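Local coordinates for protein AP endonuclease, family 2 (Brucella melitensis biovar Abortus, PDB 3NGF) that binds a manganese ion in a TIM barrel and probably interconverts hydroxypyruvate and tartronate semialdehyde, at residues A[144-149]-A[206-211]; A[166-171]-A[180-185]. All coordinates share one frame; numbering follows the deposited sequence.

Contact 1: A[144-149]-A[206-211]; sequences GITVLV and AFSHVQ. With MN (manganese (II) ion), chain C.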
ATOM      1  N   GLY A 144      14.043   9.599   6.079  1.00 11.94           N
ATOM      2  CA  GLY A 144      14.266   8.298   5.493  1.00 12.09           C
ATOM      3  C   GLY A 144      12.960   7.626   5.081  1.00 11.15           C
ATOM      4  O   GLY A 144      12.895   6.399   5.049  1.00 11.93           O
ATOM      5  N   ILE A 145      11.926   8.429   4.828  1.00  9.49           N
ATOM      6  CA  ILE A 145      10.600   7.892   4.456  1.00 10.16           C
ATOM      7  C   ILE A 145      10.438   7.903   2.944  1.00  9.43           C
ATOM      8  O   ILE A 145      10.787   8.886   2.265  1.00 11.19           O
ATOM      9  CB  ILE A 145       9.450   8.659   5.165  1.00  9.47           C
ATOM     10  CG1 ILE A 145       9.577   8.455   6.680  1.00 10.08           C
ATOM     11  CG2 ILE A 145       8.071   8.183   4.646  1.00  9.27           C
ATOM     12  CD1 ILE A 145       8.849   9.482   7.525  1.00  8.31           C
ATOM     13  N   THR A 146       9.901   6.804   2.404  1.00 10.04           N
ATOM     14  CA  THR A 146       9.644   6.658   0.974  1.00  9.76           C
ATOM     15  C   THR A 146       8.137   6.871   0.710  1.00  9.42           C
ATOM     16  O   THR A 146       7.303   6.461   1.509  1.00  9.38           O
ATOM     17  CB  THR A 146      10.066   5.259   0.484  1.00 10.44           C
ATOM     18  OG1 THR A 146      11.489   5.128   0.555  1.00 10.43           O
ATOM     19  CG2 THR A 146       9.594   4.977  -0.981  1.00 11.30           C
ATOM     20  N   VAL A 147       7.801   7.564  -0.383  1.00  8.33           N
ATOM     21  CA  VAL A 147       6.415   7.728  -0.824  1.00  8.03           C
ATOM     22  C   VAL A 147       6.158   6.849  -2.036  1.00  8.14           C
ATOM     23  O   VAL A 147       6.969   6.815  -2.968  1.00  8.30           O
ATOM     24  CB  VAL A 147       6.057   9.208  -1.145  1.00  9.91           C
ATOM     25  CG1 VAL A 147       7.003   9.834  -2.166  1.00 11.09           C
ATOM     26  CG2 VAL A 147       4.586   9.352  -1.570  1.00  7.84           C
ATOM     27  N   LEU A 148       5.014   6.169  -2.038  1.00  7.80           N
ATOM     28  CA  LEU A 148       4.685   5.251  -3.114  1.00  7.40           C
ATOM     29  C   LEU A 148       3.475   5.655  -3.908  1.00  8.43           C
ATOM     30  O   LEU A 148       2.529   6.264  -3.386  1.00  8.30           O
ATOM     31  CB  LEU A 148       4.428   3.841  -2.568  1.00  8.06           C
ATOM     32  CG  LEU A 148       5.526   3.191  -1.740  1.00  8.02           C
ATOM     33  CD1 LEU A 148       5.086   1.769  -1.299  1.00  9.71           C
ATOM     34  CD2 LEU A 148       6.873   3.195  -2.480  1.00 10.18           C
ATOM     35  N   VAL A 149       3.503   5.243  -5.176  1.00  8.25           N
ATOM     36  CA  VAL A 149       2.343   5.287  -6.064  1.00  8.70           C
ATOM     37  C   VAL A 149       1.881   3.852  -6.249  1.00  8.02           C
ATOM     38  O   VAL A 149       2.706   2.959  -6.512  1.00  9.59           O
ATOM     39  CB  VAL A 149       2.689   5.942  -7.448  1.00  8.61           C
ATOM     40  CG1 VAL A 149       3.974   5.341  -8.104  1.00  9.89           C
ATOM     41  CG2 VAL A 149       1.469   5.862  -8.439  1.00 11.47           C
ATOM     42  N   ALA A 206      12.474  -1.283  -8.261  1.00 13.18           N
ATOM     43  CA  ALA A 206      11.555  -0.125  -8.439  1.00 12.22           C
ATOM     44  C   ALA A 206      10.253  -0.234  -7.633  1.00 11.58           C
ATOM     45  O   ALA A 206       9.430   0.669  -7.679  1.00 12.33           O
ATOM     46  CB  ALA A 206      11.229   0.073  -9.916  1.00 12.72           C
ATOM     47  N   PHE A 207      10.064  -1.320  -6.889  1.00 11.64           N
ATOM     48  CA  PHE A 207       8.932  -1.431  -5.977  1.00 11.04           C
ATOM     49  C   PHE A 207       9.420  -1.624  -4.553  1.00 12.05           C
ATOM     50  O   PHE A 207      10.339  -2.404  -4.321  1.00 12.70           O
ATOM     51  CB  PHE A 207       7.929  -2.539  -6.408  1.00 10.64           C
ATOM     52  CG  PHE A 207       8.515  -3.911  -6.477  1.00 11.51           C
ATOM     53  CD1 PHE A 207       9.162  -4.355  -7.628  1.00 12.23           C
ATOM     54  CD2 PHE A 207       8.385  -4.791  -5.410  1.00 12.21           C
ATOM     55  CE1 PHE A 207       9.719  -5.631  -7.692  1.00 12.02           C
ATOM     56  CE2 PHE A 207       8.939  -6.065  -5.473  1.00 11.50           C
ATOM     57  CZ  PHE A 207       9.606  -6.481  -6.618  1.00  9.77           C
ATOM     58  N   SER A 208       8.811  -0.893  -3.606  1.00 12.63           N
ATOM     59  CA  SER A 208       9.242  -0.907  -2.194  1.00 12.97           C
ATOM     60  C   SER A 208       8.230  -1.592  -1.276  1.00 13.00           C
ATOM     61  O   SER A 208       8.474  -1.732  -0.074  1.00 14.34           O
ATOM     62  CB  SER A 208       9.496   0.507  -1.686  1.00 14.03           C
ATOM     63  OG  SER A 208      10.585   1.084  -2.367  1.00 14.73           O
ATOM     64  N   HIS A 209       7.101  -2.005  -1.843  1.00 11.96           N
ATOM     65  CA  HIS A 209       6.088  -2.710  -1.089  1.00 10.84           C
ATOM     66  C   HIS A 209       5.327  -3.572  -2.080  1.00 10.74           C
ATOM     67  O   HIS A 209       5.209  -3.222  -3.259  1.00 10.62           O
ATOM     68  CB  HIS A 209       5.160  -1.746  -0.354  1.00 11.48           C
ATOM     69  CG  HIS A 209       4.288  -2.413   0.671  1.00  9.84           C
ATOM     70  ND1 HIS A 209       4.800  -3.161   1.706  1.00 10.17           N
ATOM     71  CD2 HIS A 209       2.939  -2.479   0.790  1.00 13.82           C
ATOM     72  CE1 HIS A 209       3.799  -3.666   2.419  1.00 12.50           C
ATOM     73  NE2 HIS A 209       2.660  -3.259   1.886  1.00 12.83           N
ATOM     74  N   VAL A 210       4.846  -4.692  -1.574  1.00 10.54           N
ATOM     75  CA  VAL A 210       4.083  -5.666  -2.329  1.00  9.79           C
ATOM     76  C   VAL A 210       2.834  -5.965  -1.485  1.00  9.67           C
ATOM     77  O   VAL A 210       2.885  -5.972  -0.264  1.00 10.68           O
ATOM     78  CB  VAL A 210       4.902  -6.950  -2.596  1.00  9.99           C
ATOM     79  CG1 VAL A 210       4.016  -8.050  -3.277  1.00  9.39           C
ATOM     80  CG2 VAL A 210       6.143  -6.642  -3.437  1.00 11.47           C
ATOM     81  N   GLN A 211       1.718  -6.172  -2.160  1.00 10.30           N
ATOM     82  CA  GLN A 211       0.488  -6.634  -1.540  1.00 10.05           C
ATOM     83  C   GLN A 211      -0.058  -7.822  -2.318  1.00  9.23           C
ATOM     84  O   GLN A 211       0.247  -7.987  -3.510  1.00  9.02           O
ATOM     85  CB  GLN A 211      -0.551  -5.525  -1.480  1.00  9.80           C
ATOM     86  CG  GLN A 211      -0.211  -4.434  -0.449  1.00 10.27           C
ATOM     87  CD  GLN A 211      -1.132  -3.263  -0.562  1.00 11.47           C
ATOM     88  OE1 GLN A 211      -1.457  -2.831  -1.659  1.00 11.83           O
ATOM     89  NE2 GLN A 211      -1.595  -2.758   0.572  1.00 10.81           N
TER
HETATM   90 MN    MN C 262      -3.540  -2.443  -2.539  1.00 18.06          MN
HETATM   91  O   HOH W   1      -3.538  -0.375  -1.191  1.00 17.59           O
HETATM   92  O   HOH W   2      -5.621  -1.769  -3.140  1.00 13.92           O
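L148 carries this contact by spreading its two methyl groups over two successive residues, S208 and H209. L148 CD1 takes the histidine, lying 3.6 Å from H209 CB. L148 CD2 takes the serine, at 3.8 Å from S208 CB. The leucine and histidine side chains cross at about a right angle. The touch is at H209 CB, the root of the side chain, and the imidazole leads away from 144-149. The H209 torsion explains this: CG is anti to the backbone N (chi1 -167°), which carries the ring off beside the carbonyl carbon. The ring then reaches V65 and L66 of strand 63-68, and NE2 hydrogen-bonds E41 OE1. S208 also meets T146, more loosely, with T146 CG2 4.2 Å from S208 OG. All of these touches across the two segments are van der Waals contacts.

Further along 206-211, Q211 serves the metal site. Its chain is extended beyond CG, and Q211 OE1 binds manganese at 2.3 Å. Q183 NE2 hydrogen-bonds the same OE1, and Q211 NE2 is held by E41 OE2. Both ends of the amide are thus gripped, which should fix its rotation. E150, D185 and E247 supply the other protein ligands, and two waters also bind the ion.

Strands 146-149 and 207-212 are not neighbours in the eight-stranded parallel barrel. Strand 180-185 runs between them, and L148 and S208 both touch its A181. The contact thus packs side chains inside the barrel. On the other side of strand 146-149, V147 and V149 pack on helix 122-140.

Contact 2: A[166-171]-A[180-185]; sequences LEAVGL and VAVQLD. With MN (manganese (II) ion), chain C.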
ATOM      1  N   LEU A 166       4.043  -0.689 -15.358  1.00 11.90           N
ATOM      2  CA  LEU A 166       5.207  -0.088 -16.009  1.00 12.55           C
ATOM      3  C   LEU A 166       4.959   1.399 -16.314  1.00 13.24           C
ATOM      4  O   LEU A 166       5.902   2.200 -16.354  1.00 14.20           O
ATOM      5  CB  LEU A 166       5.598  -0.867 -17.271  1.00 13.97           C
ATOM      6  CG  LEU A 166       6.088  -2.304 -17.062  1.00 14.27           C
ATOM      7  CD1 LEU A 166       6.487  -2.888 -18.412  1.00 16.49           C
ATOM      8  CD2 LEU A 166       7.257  -2.353 -16.110  1.00 14.24           C
ATOM      9  N   GLU A 167       3.699   1.778 -16.503  1.00 14.06           N
ATOM     10  CA  GLU A 167       3.354   3.191 -16.671  1.00 14.59           C
ATOM     11  C   GLU A 167       3.716   3.938 -15.382  1.00 13.37           C
ATOM     12  O   GLU A 167       4.232   5.064 -15.429  1.00 13.87           O
ATOM     13  CB  GLU A 167       1.873   3.335 -16.958  1.00 15.21           C
ATOM     14  CG  GLU A 167       1.405   4.761 -17.097  1.00 17.10           C
ATOM     15  CD  GLU A 167      -0.067   4.877 -17.461  1.00 21.58           C
ATOM     16  OE1 GLU A 167      -0.792   3.846 -17.487  1.00 21.34           O
ATOM     17  OE2 GLU A 167      -0.495   6.026 -17.731  1.00 25.94           O
ATOM     18  N   ALA A 168       3.452   3.312 -14.237  1.00 12.66           N
ATOM     19  CA  ALA A 168       3.781   3.924 -12.942  1.00 11.67           C
ATOM     20  C   ALA A 168       5.298   4.035 -12.769  1.00 11.87           C
ATOM     21  O   ALA A 168       5.805   5.046 -12.250  1.00 11.89           O
ATOM     22  CB  ALA A 168       3.157   3.137 -11.759  1.00 11.49           C
ATOM     23  N   VAL A 169       6.035   2.997 -13.177  1.00 12.04           N
ATOM     24  CA  VAL A 169       7.503   3.048 -13.162  1.00 11.86           C
ATOM     25  C   VAL A 169       8.012   4.241 -13.982  1.00 13.25           C
ATOM     26  O   VAL A 169       8.917   4.969 -13.556  1.00 11.55           O
ATOM     27  CB  VAL A 169       8.120   1.749 -13.667  1.00 12.43           C
ATOM     28  CG1 VAL A 169       9.613   1.911 -13.889  1.00 14.64           C
ATOM     29  CG2 VAL A 169       7.802   0.592 -12.677  1.00  9.71           C
ATOM     30  N   GLY A 170       7.404   4.437 -15.136  1.00 13.93           N
ATOM     31  CA  GLY A 170       7.715   5.588 -15.990  1.00 15.02           C
ATOM     32  C   GLY A 170       7.427   6.918 -15.328  1.00 14.22           C
ATOM     33  O   GLY A 170       8.241   7.867 -15.448  1.00 15.05           O
ATOM     34  N   LEU A 171       6.298   7.014 -14.628  1.00 13.33           N
ATOM     35  CA  LEU A 171       5.958   8.260 -13.936  1.00 13.69           C
ATOM     36  C   LEU A 171       6.951   8.538 -12.812  1.00 12.42           C
ATOM     37  O   LEU A 171       7.367   9.674 -12.609  1.00 12.59           O
ATOM     38  CB  LEU A 171       4.540   8.219 -13.383  1.00 13.50           C
ATOM     39  CG  LEU A 171       3.403   8.401 -14.385  1.00 16.54           C
ATOM     40  CD1 LEU A 171       2.078   8.122 -13.662  1.00 18.65           C
ATOM     41  CD2 LEU A 171       3.455   9.826 -14.930  1.00 17.04           C
ATOM     42  N   VAL A 180      11.143   7.598  -3.888  1.00  8.79           N
ATOM     43  CA  VAL A 180       9.834   7.402  -4.499  1.00  8.59           C
ATOM     44  C   VAL A 180       9.899   6.058  -5.216  1.00  8.54           C
ATOM     45  O   VAL A 180      10.931   5.747  -5.854  1.00 10.59           O
ATOM     46  CB  VAL A 180       9.502   8.522  -5.501  1.00  8.07           C
ATOM     47  CG1 VAL A 180       8.215   8.253  -6.233  1.00  8.50           C
ATOM     48  CG2 VAL A 180       9.431   9.878  -4.809  1.00 10.87           C
ATOM     49  N   ALA A 181       8.843   5.251  -5.094  1.00  8.81           N
ATOM     50  CA  ALA A 181       8.761   3.961  -5.786  1.00  8.63           C
ATOM     51  C   ALA A 181       7.327   3.527  -5.991  1.00  8.76           C
ATOM     52  O   ALA A 181       6.395   4.250  -5.677  1.00  9.31           O
ATOM     53  CB  ALA A 181       9.553   2.880  -5.050  1.00  8.86           C
ATOM     54  N   VAL A 182       7.173   2.341  -6.552  1.00  8.50           N
ATOM     55  CA  VAL A 182       5.878   1.750  -6.842  1.00  8.77           C
ATOM     56  C   VAL A 182       5.475   0.789  -5.719  1.00  8.53           C
ATOM     57  O   VAL A 182       6.321   0.079  -5.139  1.00  9.49           O
ATOM     58  CB  VAL A 182       5.933   0.981  -8.167  1.00  8.76           C
ATOM     59  CG1 VAL A 182       4.559   0.278  -8.485  1.00  7.99           C
ATOM     60  CG2 VAL A 182       6.321   1.941  -9.318  1.00 11.19           C
ATOM     61  N   GLN A 183       4.189   0.819  -5.377  1.00  7.95           N
ATOM     62  CA  GLN A 183       3.570  -0.166  -4.509  1.00  7.78           C
ATOM     63  C   GLN A 183       2.919  -1.210  -5.432  1.00  8.82           C
ATOM     64  O   GLN A 183       1.953  -0.909  -6.131  1.00  8.58           O
ATOM     65  CB  GLN A 183       2.533   0.520  -3.630  1.00  8.07           C
ATOM     66  CG  GLN A 183       1.774  -0.388  -2.654  1.00  9.34           C
ATOM     67  CD  GLN A 183       0.956   0.400  -1.670  1.00  9.61           C
ATOM     68  OE1 GLN A 183       1.342   1.485  -1.255  1.00 11.92           O
ATOM     69  NE2 GLN A 183      -0.180  -0.152  -1.260  1.00 12.68           N
ATOM     70  N   LEU A 184       3.490  -2.407  -5.456  1.00  8.23           N
ATOM     71  CA  LEU A 184       3.079  -3.487  -6.370  1.00  8.38           C
ATOM     72  C   LEU A 184       2.077  -4.420  -5.672  1.00  8.96           C
ATOM     73  O   LEU A 184       2.473  -5.327  -4.917  1.00  8.58           O
ATOM     74  CB  LEU A 184       4.332  -4.258  -6.798  1.00  8.34           C
ATOM     75  CG  LEU A 184       4.183  -5.498  -7.682  1.00 10.22           C
ATOM     76  CD1 LEU A 184       3.357  -5.181  -8.925  1.00  9.72           C
ATOM     77  CD2 LEU A 184       5.560  -6.114  -8.043  1.00 10.41           C
ATOM     78  N   ASP A 185       0.793  -4.157  -5.878  1.00  9.34           N
ATOM     79  CA  ASP A 185      -0.292  -5.017  -5.389  1.00  9.10           C
ATOM     80  C   ASP A 185      -0.582  -6.029  -6.516  1.00  9.89           C
ATOM     81  O   ASP A 185      -1.020  -5.659  -7.644  1.00  9.11           O
ATOM     82  CB  ASP A 185      -1.486  -4.134  -5.011  1.00 10.02           C
ATOM     83  CG  ASP A 185      -2.682  -4.906  -4.464  1.00 11.45           C
ATOM     84  OD1 ASP A 185      -2.890  -6.043  -4.884  1.00 12.35           O
ATOM     85  OD2 ASP A 185      -3.464  -4.363  -3.644  1.00 12.43           O
TER
HETATM   86 MN    MN C 262      -3.540  -2.443  -2.539  1.00 18.06          MN
HETATM   87  O   HOH W   1      -3.538  -0.375  -1.191  1.00 17.59           O
HETATM   88  O   HOH W   2      -5.621  -1.769  -3.140  1.00 13.92           O
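V182 meets helix residues A168 and V169 through a single methyl group, CG2. The strand segment starts two residues earlier, at V180. Its side chain packs on V172 and V175, further along helix 165-175, and on F133 and A137 of helix 122-140. A181 points away from 166-171, and its methyl touches L148 on the neighbouring strand. V182 turns back toward the helix. V182 CG2 is anti to the carbonyl carbon, beside the backbone N, and this puts it on the helix. There V182 CG2 lies 3.9 Å from V169 CG2, and the two valine side chains cross at about a right angle. V182 CG2 is also 4.2 Å from A168 CB and 4.0 Å from V169 N, so it rests against the helix backbone as well. V169 CA and V182 CA are 6.7 Å apart, the nearest CA pair of the two segments.

This is the helix-on-strand layer of a beta-alpha-beta unit, made of strand 146-149, helix 165-175 and strand 180-185 in the TIM barrel. Alternate strand residues face the helices outside and the barrel interior.

Q183 follows that alternation. Its side chain touches L148 and E150. L184 reaches Q165 near the start of the helix. D185 ends the strand at the metal. With CG anti to the backbone N (chi1 -179°), D185 OD2 binds manganese at 2.2 Å. D185 is also the N-cap of helix 186-192, where OD1 makes weak hydrogen bonds to Y187 N and H188 N.

Overall arrangement
From the N terminus, the chain first passes through four barrel strands and reaches 144-149. It then runs through helix 165-175, and contact 2 closes a short loop when 180-185 returns against 166-171. Contact 1 closes a longer loop when 206-211 meets 144-149. Contact 2 is nested wholly inside it. Strand 180-185 joins both flanking strands, with probable hydrogen bonds from Q183 N to V149 O and from L184 N to H209 O. Contact 1 ties side chains within the barrel, whereas contact 2 ties the wall to an outer helix. The two contacts meet again at the manganese ion, which D185 and Q211 share.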